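DUF1780 domain-containing protein (Pseudomonas aeruginosa, PDB 1Y0K) is of unknown function but belongs to a family of putative endonucleases placed in the PDDEXK nuclease clan. Local coordinates at residues W32-F37 / L141-V145; I109-E113 / T156-P160; L122-A126 / E163-W169; G176-V182 / L197-F203. All coordinates share one frame; numbering follows the deposited sequence.

Contact 1 (W32-F37 / L141-V145); sequences WVCQRF and LLAFV
Leu142 and Phe144 project from one face of a strand into the side of a helix that presents Val33 and Phe37, a worked example of α/β layer packing in which helix 26-40 lies across the central mixed sheet of a core consistent with the PDDEXK clan. The axes of the two short segments cross at 91° and come within 9.3 Å, so the helix runs square to the strand. The dense part surrounds Leu142. With CG anti to the backbone N (chi1 180°), its side chain reaches out from the strand and its two methyls divide the work. Leu142 CD1 settles over the centre of the Phe37 ring, 3.7 Å from the ring centroid, in a CH-pi contact; Leu142 CD2 turns to the helix, 3.8 Å from Val33 CG1 and 4.0 Å from Cys34 SG. Val33 then straddles two strand positions, since its other methyl, CG2, lies 3.8 Å from Phe144 CB. Val175 and Ser173 of the neighbouring strand 171-175 close this region further. The Trp32 end is the partly exposed side, where the contact narrows to one corner of the indole aimed at the face of Phe144, an offset edge-to-face pair with planes at 63° and the six-membered ring centroid of Trp32 5.2 Å from that of Phe144. Arg36 lies along the indole rather than reaching the strand, and its NH1 forms a salt bridge with Glu39. The aliphatic part of Arg36 still serves Trp32: Arg36 CG sits over one face of the indole, while Trp32 CZ3 touches Phe144 CE1 at 3.5 Å.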
loop_
_atom_site.group_PDB
_atom_site.type_symbol
_atom_site.label_atom_id
_atom_site.label_comp_id
_atom_site.label_asym_id
_atom_site.label_seq_id
_atom_site.Cartn_x
_atom_site.Cartn_y
_atom_site.Cartn_z
ATOM N N TRP A 32 10.171 5.210 -2.381
ATOM C CA TRP A 32 10.173 4.101 -3.326
ATOM C C TRP A 32 8.772 3.481 -3.384
ATOM O O TRP A 32 8.268 3.224 -4.467
ATOM C CB TRP A 32 11.241 3.069 -2.916
ATOM C CG TRP A 32 11.283 1.774 -3.715
ATOM C CD1 TRP A 32 12.081 1.498 -4.783
ATOM C CD2 TRP A 32 10.534 0.580 -3.451
ATOM N NE1 TRP A 32 11.858 0.208 -5.228
ATOM C CE2 TRP A 32 10.915 -0.378 -4.422
ATOM C CE3 TRP A 32 9.569 0.226 -2.488
ATOM C CZ2 TRP A 32 10.363 -1.666 -4.462
ATOM C CZ3 TRP A 32 9.018 -1.063 -2.521
ATOM C CH2 TRP A 32 9.421 -1.996 -3.505
ATOM N N VAL A 33 8.139 3.272 -2.229
ATOM C CA VAL A 33 6.770 2.725 -2.200
ATOM C C VAL A 33 5.808 3.631 -2.981
ATOM O O VAL A 33 5.004 3.158 -3.797
ATOM C CB VAL A 33 6.258 2.527 -0.759
ATOM C CG1 VAL A 33 4.774 2.180 -0.756
ATOM C CG2 VAL A 33 7.052 1.412 -0.064
ATOM N N CYS A 34 5.889 4.932 -2.723
ATOM C CA CYS A 34 5.059 5.901 -3.435
ATOM C C CYS A 34 5.297 5.816 -4.945
ATOM O O CYS A 34 4.348 5.817 -5.717
ATOM C CB CYS A 34 5.320 7.318 -2.918
ATOM S SG CYS A 34 4.797 7.539 -1.192
ATOM N N GLN A 35 6.557 5.746 -5.367
ATOM C CA GLN A 35 6.835 5.637 -6.806
ATOM C C GLN A 35 6.225 4.382 -7.416
ATOM O O GLN A 35 5.624 4.450 -8.484
ATOM C CB GLN A 35 8.335 5.669 -7.079
ATOM C CG GLN A 35 8.941 7.052 -6.971
ATOM C CD GLN A 35 10.383 7.058 -7.440
ATOM O OE1 GLN A 35 10.692 6.630 -8.555
ATOM N NE2 GLN A 35 11.266 7.528 -6.597
ATOM N N ARG A 36 6.375 3.242 -6.739
ATOM C CA ARG A 36 5.811 1.969 -7.238
ATOM C C ARG A 36 4.291 2.066 -7.379
ATOM O O ARG A 36 3.704 1.579 -8.352
ATOM C CB ARG A 36 6.181 0.797 -6.315
ATOM C CG ARG A 36 7.706 0.487 -6.177
ATOM C CD ARG A 36 8.440 0.183 -7.523
ATOM N NE ARG A 36 8.718 1.340 -8.389
ATOM C CZ ARG A 36 9.604 2.310 -8.142
ATOM N NH1 ARG A 36 9.775 3.295 -9.022
ATOM N NH2 ARG A 36 10.310 2.330 -7.019
ATOM N N PHE A 37 3.655 2.709 -6.403
ATOM C CA PHE A 37 2.198 2.903 -6.412
ATOM C C PHE A 37 1.764 3.796 -7.575
ATOM O O PHE A 37 0.828 3.465 -8.310
ATOM C CB PHE A 37 1.784 3.500 -5.055
ATOM C CG PHE A 37 0.326 3.834 -4.930
ATOM C CD1 PHE A 37 -0.648 2.846 -5.042
ATOM C CD2 PHE A 37 -0.069 5.136 -4.625
ATOM C CE1 PHE A 37 -1.992 3.150 -4.885
ATOM C CE2 PHE A 37 -1.416 5.459 -4.474
ATOM C CZ PHE A 37 -2.385 4.450 -4.599
ATOM N N LEU A 141 -3.301 7.052 3.509
ATOM C CA LEU A 141 -2.544 5.888 3.953
ATOM C C LEU A 141 -2.170 5.016 2.762
ATOM O O LEU A 141 -2.982 4.810 1.858
ATOM C CB LEU A 141 -3.340 5.080 4.987
ATOM C CG LEU A 141 -3.301 5.591 6.445
ATOM C CD1 LEU A 141 -2.098 5.045 7.147
ATOM C CD2 LEU A 141 -3.321 7.128 6.580
ATOM N N LEU A 142 -0.937 4.519 2.776
ATOM C CA LEU A 142 -0.415 3.683 1.692
ATOM C C LEU A 142 0.372 2.520 2.280
ATOM O O LEU A 142 1.447 2.718 2.853
ATOM C CB LEU A 142 0.469 4.502 0.745
ATOM C CG LEU A 142 1.092 3.758 -0.441
ATOM C CD1 LEU A 142 0.002 3.124 -1.329
ATOM C CD2 LEU A 142 1.985 4.704 -1.260
ATOM N N ALA A 143 -0.187 1.315 2.159
ATOM C CA ALA A 143 0.451 0.113 2.702
ATOM C C ALA A 143 1.243 -0.575 1.614
ATOM O O ALA A 143 0.697 -0.827 0.533
ATOM C CB ALA A 143 -0.617 -0.862 3.227
ATOM N N PHE A 144 2.515 -0.887 1.883
ATOM C CA PHE A 144 3.254 -1.806 1.010
ATOM C C PHE A 144 3.110 -3.205 1.604
ATOM O O PHE A 144 3.575 -3.472 2.717
ATOM C CB PHE A 144 4.728 -1.420 0.862
ATOM C CG PHE A 144 5.482 -2.332 -0.066
ATOM C CD1 PHE A 144 5.453 -2.103 -1.439
ATOM C CD2 PHE A 144 6.191 -3.425 0.425
ATOM C CE1 PHE A 144 6.128 -2.951 -2.322
ATOM C CE2 PHE A 144 6.876 -4.281 -0.457
ATOM C CZ PHE A 144 6.834 -4.039 -1.828
ATOM N N VAL A 145 2.407 -4.060 0.873
ATOM C CA VAL A 145 2.030 -5.380 1.342
ATOM C C VAL A 145 2.844 -6.454 0.602
ATOM O O VAL A 145 2.776 -6.579 -0.628
ATOM C CB VAL A 145 0.504 -5.629 1.172
ATOM C CG1 VAL A 145 0.106 -6.967 1.819
ATOM C CG2 VAL A 145 -0.300 -4.499 1.795
#

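Contact 2 (I109-E113 / T156-P160); sequences IAAAE and TPFPP
Thr156 OG1 accepts the backbone N-H of Ala111 at 2.9 Å along a nearly straight path, the angle at hydrogen being 165°. Just beyond this bond the methyl of Ala111 stands almost exactly over the middle of the Phe158 ring: its CB is 3.5 Å from the ring centroid, only 3° off the normal, so the CH-pi contact uses the whole face. Ala112 completes the first shell by resting against a proline, with its CB 3.7 Å from Pro159 CG. A water joins the backbones between these points, accepting from Ala112 N at 3.0 Å and donating to Pro157 O at 2.8 Å.

The next shell fixes the threonine. Thr156 OG1 lies between the backbone N and the carbonyl carbon (chi1 64°) and also hydrogen-bonds to Asp153 O, which can only accept, so the hydroxyl proton is spent there and the oxygen is left to receive Ala111 N. Further out, Pro159 O is bound by Gln115 of the same helix 111-116, and the far part of Phe158 packs on Ser200.

Ala110 occupies the N-cap position of that helix but has no side-chain acceptor. The loop 156-160 supplies acceptors instead: the Thr156 hydroxyl directly, and a water held by Pro157 O, receive the first two N-H groups of the helix, where the helix dipole would be expected to favour them.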
loop_
_atom_site.group_PDB
_atom_site.type_symbol
_atom_site.label_atom_id
_atom_site.label_comp_id
_atom_site.label_asym_id
_atom_site.label_seq_id
_atom_site.Cartn_x
_atom_site.Cartn_y
_atom_site.Cartn_z
ATOM N N ILE A 109 -4.671 -16.196 -0.311
ATOM C CA ILE A 109 -5.439 -15.555 0.747
ATOM C C ILE A 109 -6.540 -14.692 0.125
ATOM O O ILE A 109 -6.264 -13.914 -0.781
ATOM C CB ILE A 109 -4.468 -14.725 1.671
ATOM C CG1 ILE A 109 -5.186 -14.104 2.856
ATOM C CG2 ILE A 109 -3.681 -13.690 0.885
ATOM C CD1 ILE A 109 -4.228 -13.425 3.851
ATOM N N ALA A 110 -7.777 -14.835 0.610
ATOM C CA ALA A 110 -8.896 -14.032 0.123
ATOM C C ALA A 110 -8.628 -12.544 0.328
ATOM O O ALA A 110 -7.908 -12.147 1.250
ATOM C CB ALA A 110 -10.202 -14.439 0.809
ATOM N N ALA A 111 -9.205 -11.723 -0.540
ATOM C CA ALA A 111 -9.014 -10.279 -0.474
ATOM C C ALA A 111 -9.403 -9.729 0.892
ATOM O O ALA A 111 -8.752 -8.823 1.406
ATOM C CB ALA A 111 -9.794 -9.584 -1.579
ATOM N N ALA A 112 -10.470 -10.279 1.472
ATOM C CA ALA A 112 -10.941 -9.867 2.787
ATOM C C ALA A 112 -9.865 -10.083 3.848
ATOM O O ALA A 112 -9.597 -9.197 4.661
ATOM C CB ALA A 112 -12.228 -10.632 3.150
ATOM N N GLU A 113 -9.250 -11.263 3.826
ATOM C CA GLU A 113 -8.206 -11.607 4.792
ATOM C C GLU A 113 -6.937 -10.786 4.545
ATOM O O GLU A 113 -6.280 -10.365 5.498
ATOM C CB GLU A 113 -7.901 -13.110 4.762
ATOM C CG GLU A 113 -8.874 -14.008 5.544
ATOM C CD GLU A 113 -10.269 -14.099 4.943
ATOM O OE1 GLU A 113 -10.431 -13.885 3.721
ATOM O OE2 GLU A 113 -11.219 -14.389 5.702
ATOM N N THR A 156 -11.428 -13.326 -5.560
ATOM C CA THR A 156 -12.275 -12.962 -4.429
ATOM C C THR A 156 -12.425 -11.436 -4.377
ATOM O O THR A 156 -11.486 -10.699 -4.700
ATOM C CB THR A 156 -11.713 -13.512 -3.097
ATOM O OG1 THR A 156 -10.433 -12.916 -2.822
ATOM C CG2 THR A 156 -11.530 -15.029 -3.188
ATOM N N PRO A 157 -13.621 -10.954 -4.013
ATOM C CA PRO A 157 -13.863 -9.514 -3.987
ATOM C C PRO A 157 -13.376 -8.823 -2.703
ATOM O O PRO A 157 -13.378 -9.437 -1.649
ATOM C CB PRO A 157 -15.387 -9.422 -4.086
ATOM C CG PRO A 157 -15.896 -10.683 -3.500
ATOM C CD PRO A 157 -14.815 -11.735 -3.639
ATOM N N PHE A 158 -12.963 -7.560 -2.811
ATOM C CA PHE A 158 -12.624 -6.772 -1.618
ATOM C C PHE A 158 -13.883 -6.266 -0.928
ATOM O O PHE A 158 -14.682 -5.555 -1.553
ATOM C CB PHE A 158 -11.728 -5.591 -1.981
ATOM C CG PHE A 158 -10.314 -5.972 -2.233
ATOM C CD1 PHE A 158 -9.921 -6.461 -3.482
ATOM C CD2 PHE A 158 -9.365 -5.862 -1.219
ATOM C CE1 PHE A 158 -8.604 -6.820 -3.724
ATOM C CE2 PHE A 158 -8.033 -6.219 -1.456
ATOM C CZ PHE A 158 -7.651 -6.693 -2.705
ATOM N N PRO A 159 -14.069 -6.627 0.359
ATOM C CA PRO A 159 -15.238 -6.135 1.073
ATOM C C PRO A 159 -15.058 -4.655 1.413
ATOM O O PRO A 159 -13.918 -4.164 1.413
ATOM C CB PRO A 159 -15.248 -6.988 2.341
ATOM C CG PRO A 159 -13.832 -7.323 2.580
ATOM C CD PRO A 159 -13.224 -7.482 1.216
ATOM N N PRO A 160 -16.169 -3.933 1.668
ATOM C CA PRO A 160 -16.048 -2.551 2.130
ATOM C C PRO A 160 -15.090 -2.451 3.315
ATOM O O PRO A 160 -15.179 -3.262 4.234
ATOM C CB PRO A 160 -17.475 -2.205 2.579
ATOM C CG PRO A 160 -18.349 -3.062 1.728
ATOM C CD PRO A 160 -17.578 -4.351 1.540
HETATM O O HOH W 1 -12.577 -11.690 -0.124
#

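Contact 3 (L122-A126 / E163-W169); sequences LRKKA and EYLRQGW
Leu122 pushes one methyl onto the flat of Tyr164 and lays the other beside the indole of Trp169, so that a single branched side chain fills the hollow between two rings. Leu122 CD1 lies over the centre of the tyrosine face, 3.7 Å from the ring centroid, whereas Leu122 CD2 is 3.9 Å from Trp169 NE1. The indole behaves as a blade: its edge slides against a turn of helix 119-132, with Trp169 CH2 3.6 Å from Ala126 N. The Ala126 methyl fits between Trp169 CZ2 and Gln167 CG. Gln167 lies between Trp169 and Arg123 against the helix, its OE1 3.4 Å from Leu122 CB. That amide is held by its own segment, because Trp169 NE1 donates to Gln167 OE1 at 2.9 Å. The bend between them runs through Gly168, whose positive phi suits glycine. Both pieces belong to the helical layer on the sheet face that carries Leu141, consistent with the α/β fold of the PDDEXK clan; Leu141 touches Leu122, Lys125 and Trp169 from the sheet. Toward solvent the shapes give way to charge. Arg123, extended from CG to NE, meets Glu163 side-on: Arg123 NE reaches Glu163 OE2 at 2.6 Å (172° at hydrogen) and Arg123 NH2 reaches Glu163 OE1 at 3.0 Å. Both oxygens use their syn lone pairs, and the guanidinium and carboxylate lie nearly coplanar, 11° apart.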
loop_
_atom_site.group_PDB
_atom_site.type_symbol
_atom_site.label_atom_id
_atom_site.label_comp_id
_atom_site.label_asym_id
_atom_site.label_seq_id
_atom_site.Cartn_x
_atom_site.Cartn_y
_atom_site.Cartn_z
ATOM N N LEU A 122 -2.896 -0.178 11.419
ATOM C CA LEU A 122 -3.856 0.924 11.296
ATOM C C LEU A 122 -4.505 1.295 12.635
ATOM O O LEU A 122 -4.694 2.479 12.914
ATOM C CB LEU A 122 -4.899 0.654 10.219
ATOM C CG LEU A 122 -4.346 0.780 8.783
ATOM C CD1 LEU A 122 -5.413 0.411 7.784
ATOM C CD2 LEU A 122 -3.836 2.211 8.483
ATOM N N ARG A 123 -4.813 0.289 13.461
ATOM C CA ARG A 123 -5.358 0.533 14.811
ATOM C C ARG A 123 -4.375 1.314 15.691
ATOM O O ARG A 123 -4.774 2.252 16.388
ATOM C CB ARG A 123 -5.743 -0.783 15.495
ATOM C CG ARG A 123 -6.946 -1.460 14.844
ATOM C CD ARG A 123 -7.168 -2.875 15.370
ATOM N NE ARG A 123 -8.197 -3.571 14.595
ATOM C CZ ARG A 123 -8.216 -4.883 14.375
ATOM N NH1 ARG A 123 -7.262 -5.667 14.866
ATOM N NH2 ARG A 123 -9.185 -5.412 13.644
ATOM N N LYS A 124 -3.102 0.921 15.648
ATOM C CA LYS A 124 -2.053 1.577 16.432
ATOM C C LYS A 124 -1.869 3.022 15.986
ATOM O O LYS A 124 -1.783 3.939 16.819
ATOM C CB LYS A 124 -0.723 0.832 16.315
ATOM C CG LYS A 124 -0.664 -0.525 17.010
ATOM C CD LYS A 124 0.733 -1.141 16.834
ATOM C CE LYS A 124 0.876 -2.481 17.564
ATOM N NZ LYS A 124 1.031 -2.319 19.044
ATOM N N LYS A 125 -1.813 3.232 14.668
ATOM C CA LYS A 125 -1.713 4.605 14.131
ATOM C C LYS A 125 -2.908 5.468 14.510
ATOM O O LYS A 125 -2.740 6.592 14.995
ATOM C CB LYS A 125 -1.588 4.596 12.608
ATOM C CG LYS A 125 -0.268 4.129 12.068
ATOM C CD LYS A 125 -0.233 4.417 10.563
ATOM C CE LYS A 125 1.094 4.045 9.931
ATOM N NZ LYS A 125 2.224 4.873 10.441
ATOM N N ALA A 126 -4.118 4.956 14.276
ATOM C CA ALA A 126 -5.323 5.687 14.621
ATOM C C ALA A 126 -5.283 6.113 16.096
ATOM O O ALA A 126 -5.562 7.271 16.419
ATOM C CB ALA A 126 -6.556 4.858 14.328
ATOM N N GLU A 163 -13.917 -0.702 8.901
ATOM C CA GLU A 163 -13.136 -0.368 10.085
ATOM C C GLU A 163 -12.181 0.770 9.758
ATOM O O GLU A 163 -11.962 1.663 10.571
ATOM C CB GLU A 163 -12.362 -1.570 10.628
ATOM C CG GLU A 163 -11.711 -1.269 11.983
ATOM C CD GLU A 163 -10.815 -2.371 12.525
ATOM O OE1 GLU A 163 -10.923 -3.538 12.100
ATOM O OE2 GLU A 163 -9.993 -2.054 13.404
ATOM N N TYR A 164 -11.616 0.740 8.556
ATOM C CA TYR A 164 -10.599 1.720 8.197
ATOM C C TYR A 164 -11.236 3.062 7.841
ATOM O O TYR A 164 -10.690 4.119 8.164
ATOM C CB TYR A 164 -9.703 1.191 7.066
ATOM C CG TYR A 164 -9.132 -0.196 7.331
ATOM C CD1 TYR A 164 -8.821 -0.630 8.639
ATOM C CD2 TYR A 164 -8.919 -1.082 6.289
ATOM C CE1 TYR A 164 -8.306 -1.908 8.874
ATOM C CE2 TYR A 164 -8.401 -2.361 6.515
ATOM C CZ TYR A 164 -8.107 -2.767 7.803
ATOM O OH TYR A 164 -7.606 -4.033 7.998
ATOM N N LEU A 165 -12.394 3.010 7.195
ATOM C CA LEU A 165 -13.216 4.213 6.986
ATOM C C LEU A 165 -13.516 4.898 8.321
ATOM O O LEU A 165 -13.342 6.111 8.458
ATOM C CB LEU A 165 -14.518 3.871 6.270
ATOM C CG LEU A 165 -14.465 3.633 4.757
ATOM C CD1 LEU A 165 -15.711 2.893 4.288
ATOM C CD2 LEU A 165 -14.317 4.964 4.023
ATOM N N ARG A 166 -13.938 4.112 9.310
ATOM C CA ARG A 166 -14.258 4.645 10.640
ATOM C C ARG A 166 -13.062 5.286 11.373
ATOM O O ARG A 166 -13.250 6.125 12.251
ATOM C CB ARG A 166 -14.951 3.580 11.511
ATOM C CG ARG A 166 -16.399 3.309 11.079
ATOM C CD ARG A 166 -17.227 2.665 12.188
ATOM N NE ARG A 166 -16.838 1.277 12.427
ATOM C CZ ARG A 166 -17.362 0.225 11.801
ATOM N NH1 ARG A 166 -18.319 0.385 10.888
ATOM N NH2 ARG A 166 -16.926 -0.995 12.088
ATOM N N GLN A 167 -11.839 4.909 11.004
ATOM C CA GLN A 167 -10.626 5.483 11.622
ATOM C C GLN A 167 -10.344 6.926 11.183
ATOM O O GLN A 167 -9.530 7.631 11.809
ATOM C CB GLN A 167 -9.408 4.578 11.375
ATOM C CG GLN A 167 -9.453 3.252 12.152
ATOM C CD GLN A 167 -8.439 2.229 11.661
ATOM O OE1 GLN A 167 -7.866 2.367 10.569
ATOM N NE2 GLN A 167 -8.210 1.185 12.473
ATOM N N GLY A 168 -11.000 7.348 10.102
ATOM C CA GLY A 168 -11.019 8.750 9.676
ATOM C C GLY A 168 -9.995 9.202 8.651
ATOM O O GLY A 168 -9.943 10.391 8.321
ATOM N N TRP A 169 -9.186 8.277 8.131
ATOM C CA TRP A 169 -8.213 8.612 7.071
ATOM C C TRP A 169 -8.883 9.221 5.842
ATOM O O TRP A 169 -10.024 8.892 5.524
ATOM C CB TRP A 169 -7.440 7.360 6.608
ATOM C CG TRP A 169 -7.051 6.436 7.700
ATOM C CD1 TRP A 169 -7.503 5.152 7.897
ATOM C CD2 TRP A 169 -6.144 6.711 8.772
ATOM N NE1 TRP A 169 -6.908 4.612 9.016
ATOM C CE2 TRP A 169 -6.084 5.549 9.580
ATOM C CE3 TRP A 169 -5.377 7.828 9.137
ATOM C CZ2 TRP A 169 -5.282 5.472 10.716
ATOM C CZ3 TRP A 169 -4.588 7.748 10.266
ATOM C CH2 TRP A 169 -4.547 6.577 11.045
#

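Contact 4 (G176-V182 / L197-F203); sequences GPTFARV and LGRSILF
Ala180 and Ile201 form the hydrogen-bonded pair of a short antiparallel ladder: Ile201 N donates to Ala180 O at 2.8 Å, almost straight at 174°, and Ala180 N returns a bond to Ile201 O at 3.0 Å. Next to them Phe179 and Leu202 make a non-hydrogen-bonded pair. Beyond it Phe203 N reaches Thr178 O at 2.9 Å, while the Phe203 ring packs against the backbone of 176-179, with Gly176 O at its edge. This ladder adds strand 201-202 to strand 179-185 as the last strand of the central mixed sheet.

Arg181 shows how a side chain can extend such a pairing. Arg181 CB starts 3.9 Å from Ser200 OG. With CG anti to the backbone N (chi1 179°) and the chain extended as far as NE, the side chain runs beside the partner backbone: Arg181 CG passes 3.5 Å from Arg199 O and Arg181 CD 3.4 Å from Ser200 OG. NE lies against the Phe158 ring of the loop 156-160. CZ lies near the serine, and Arg181 NH1 donates to Ser200 OG at 3.1 Å, with the serine oxygen close to the guanidinium plane and an angle of 161° at hydrogen.

Past this point the strands part, and the backbone of Val182 is linked through water. One water joins Val182 N to Arg199 O, another Val182 O to Gly198 N, while the Val182 and Leu197 methyls touch. Direct backbone bonds thus run from Thr178/Phe203 to Ala180/Ile201; beyond them water satisfies Val182 N and O, and the serine oxygen accepts from the arginine.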
loop_
_atom_site.group_PDB
_atom_site.type_symbol
_atom_site.label_atom_id
_atom_site.label_comp_id
_atom_site.label_asym_id
_atom_site.label_seq_id
_atom_site.Cartn_x
_atom_site.Cartn_y
_atom_site.Cartn_z
ATOM N N GLY A 176 1.816 -3.812 -3.687
ATOM C CA GLY A 176 2.808 -4.845 -3.425
ATOM C C GLY A 176 3.360 -5.319 -4.750
ATOM O O GLY A 176 2.995 -4.799 -5.795
ATOM N N PRO A 177 4.250 -6.320 -4.719
ATOM C CA PRO A 177 4.808 -6.789 -5.983
ATOM C C PRO A 177 3.742 -7.315 -6.954
ATOM O O PRO A 177 3.933 -7.242 -8.173
ATOM C CB PRO A 177 5.790 -7.891 -5.549
ATOM C CG PRO A 177 6.117 -7.553 -4.090
ATOM C CD PRO A 177 4.816 -7.018 -3.552
ATOM N N THR A 178 2.615 -7.802 -6.438
ATOM C CA THR A 178 1.609 -8.420 -7.318
ATOM C C THR A 178 0.439 -7.526 -7.727
ATOM O O THR A 178 -0.272 -7.855 -8.671
ATOM C CB THR A 178 1.017 -9.705 -6.713
ATOM O OG1 THR A 178 0.359 -9.389 -5.479
ATOM C CG2 THR A 178 2.127 -10.731 -6.447
ATOM N N PHE A 179 0.221 -6.417 -7.020
ATOM C CA PHE A 179 -0.994 -5.630 -7.269
ATOM C C PHE A 179 -0.954 -4.263 -6.606
ATOM O O PHE A 179 -0.107 -4.004 -5.759
ATOM C CB PHE A 179 -2.232 -6.390 -6.774
ATOM C CG PHE A 179 -2.492 -6.229 -5.300
ATOM C CD1 PHE A 179 -3.496 -5.369 -4.854
ATOM C CD2 PHE A 179 -1.717 -6.905 -4.365
ATOM C CE1 PHE A 179 -3.740 -5.203 -3.493
ATOM C CE2 PHE A 179 -1.953 -6.746 -2.985
ATOM C CZ PHE A 179 -2.963 -5.891 -2.556
ATOM N N ALA A 180 -1.885 -3.400 -7.011
ATOM C CA ALA A 180 -2.165 -2.146 -6.305
ATOM C C ALA A 180 -3.672 -1.923 -6.302
ATOM O O ALA A 180 -4.385 -2.350 -7.221
ATOM C CB ALA A 180 -1.454 -0.994 -6.964
ATOM N N ARG A 181 -4.167 -1.286 -5.248
ATOM C CA ARG A 181 -5.579 -0.958 -5.173
ATOM C C ARG A 181 -5.785 0.239 -4.260
ATOM O O ARG A 181 -5.211 0.303 -3.170
ATOM C CB ARG A 181 -6.385 -2.152 -4.646
ATOM C CG ARG A 181 -7.882 -1.868 -4.510
ATOM C CD ARG A 181 -8.625 -3.091 -3.962
ATOM N NE ARG A 181 -10.039 -2.792 -3.738
ATOM C CZ ARG A 181 -11.003 -2.974 -4.643
ATOM N NH1 ARG A 181 -10.732 -3.495 -5.836
ATOM N NH2 ARG A 181 -12.254 -2.652 -4.345
ATOM N N VAL A 182 -6.601 1.180 -4.717
ATOM C CA VAL A 182 -7.105 2.239 -3.841
ATOM C C VAL A 182 -8.351 1.666 -3.149
ATOM O O VAL A 182 -9.349 1.345 -3.819
ATOM C CB VAL A 182 -7.463 3.516 -4.655
ATOM C CG1 VAL A 182 -8.055 4.595 -3.738
ATOM C CG2 VAL A 182 -6.225 4.046 -5.392
ATOM N N LEU A 197 -10.697 4.230 -7.893
ATOM C CA LEU A 197 -11.617 3.429 -7.106
ATOM C C LEU A 197 -12.291 2.360 -7.956
ATOM O O LEU A 197 -12.535 2.569 -9.126
ATOM C CB LEU A 197 -12.667 4.308 -6.444
ATOM C CG LEU A 197 -12.160 5.270 -5.380
ATOM C CD1 LEU A 197 -13.238 6.288 -5.030
ATOM C CD2 LEU A 197 -11.705 4.497 -4.156
ATOM N N GLY A 198 -12.601 1.225 -7.344
ATOM C CA GLY A 198 -13.447 0.220 -7.956
ATOM C C GLY A 198 -12.715 -0.795 -8.821
ATOM O O GLY A 198 -13.316 -1.475 -9.631
ATOM N N ARG A 199 -11.405 -0.873 -8.637
ATOM C CA ARG A 199 -10.556 -1.658 -9.514
ATOM C C ARG A 199 -9.299 -2.064 -8.792
ATOM O O ARG A 199 -8.887 -1.403 -7.865
ATOM C CB ARG A 199 -10.220 -0.905 -10.797
ATOM C CG ARG A 199 -9.072 0.074 -10.714
ATOM C CD ARG A 199 -9.043 1.097 -11.846
ATOM N NE ARG A 199 -7.734 1.207 -12.479
ATOM C CZ ARG A 199 -7.479 1.918 -13.573
ATOM N NH1 ARG A 199 -6.261 1.953 -14.099
ATOM N NH2 ARG A 199 -8.443 2.605 -14.139
ATOM N N SER A 200 -8.722 -3.165 -9.227
ATOM C CA SER A 200 -7.419 -3.590 -8.766
ATOM C C SER A 200 -6.487 -3.681 -9.969
ATOM O O SER A 200 -6.902 -4.050 -11.053
ATOM C CB SER A 200 -7.524 -4.943 -8.064
ATOM O OG SER A 200 -8.167 -4.840 -6.809
ATOM N N ILE A 201 -5.229 -3.318 -9.753
ATOM C CA ILE A 201 -4.223 -3.502 -10.792
ATOM C C ILE A 201 -3.369 -4.735 -10.518
ATOM O O ILE A 201 -2.705 -4.826 -9.485
ATOM C CB ILE A 201 -3.328 -2.254 -10.902
ATOM C CG1 ILE A 201 -4.177 -0.982 -10.846
ATOM C CG2 ILE A 201 -2.508 -2.297 -12.182
ATOM C CD1 ILE A 201 -5.232 -0.904 -11.928
ATOM N N LEU A 202 -3.363 -5.663 -11.452
ATOM C CA LEU A 202 -2.595 -6.874 -11.270
ATOM C C LEU A 202 -1.354 -6.839 -12.125
ATOM O O LEU A 202 -1.446 -6.716 -13.332
ATOM C CB LEU A 202 -3.421 -8.086 -11.656
ATOM C CG LEU A 202 -4.301 -8.745 -10.611
ATOM C CD1 LEU A 202 -5.231 -7.755 -9.966
ATOM C CD2 LEU A 202 -5.047 -9.919 -11.221
ATOM N N PHE A 203 -0.207 -6.973 -11.480
ATOM C CA PHE A 203 1.054 -6.986 -12.175
ATOM C C PHE A 203 1.414 -8.371 -12.654
ATOM O O PHE A 203 1.363 -9.322 -11.891
ATOM C CB PHE A 203 2.166 -6.492 -11.274
ATOM C CG PHE A 203 1.992 -5.087 -10.837
ATOM C CD1 PHE A 203 2.029 -4.764 -9.504
ATOM C CD2 PHE A 203 1.813 -4.091 -11.748
ATOM C CE1 PHE A 203 1.884 -3.483 -9.091
ATOM C CE2 PHE A 203 1.664 -2.807 -11.329
ATOM C CZ PHE A 203 1.698 -2.513 -10.001
HETATM O O HOH W 2 -0.720 -10.228 -10.233
HETATM O O HOH W 3 -7.386 0.873 -7.366
HETATM O O HOH W 4 -11.831 0.615 -4.702
#

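Overall arrangement
From the N terminus, helix 26-40 opens contact 1, which closes only at strand 140-146, so its long loop includes the unmodelled residues 76-104. Contacts 2 and 3 open inside that loop, at 109-113 and 122-126, and close beyond it, at 156-160 and 163-169; the three loops cross one another rather than nest. Contact 4 follows in series, closing a short loop near the C terminus. Contacts 1 and 3 lie on opposite faces of the sheet, their centres about 18 Å apart, and meet through Leu141. Contact 4 adds the edge strand and touches contact 1 at Phe37 and contact 2 at Phe158, tying the sheet to the outlying loop.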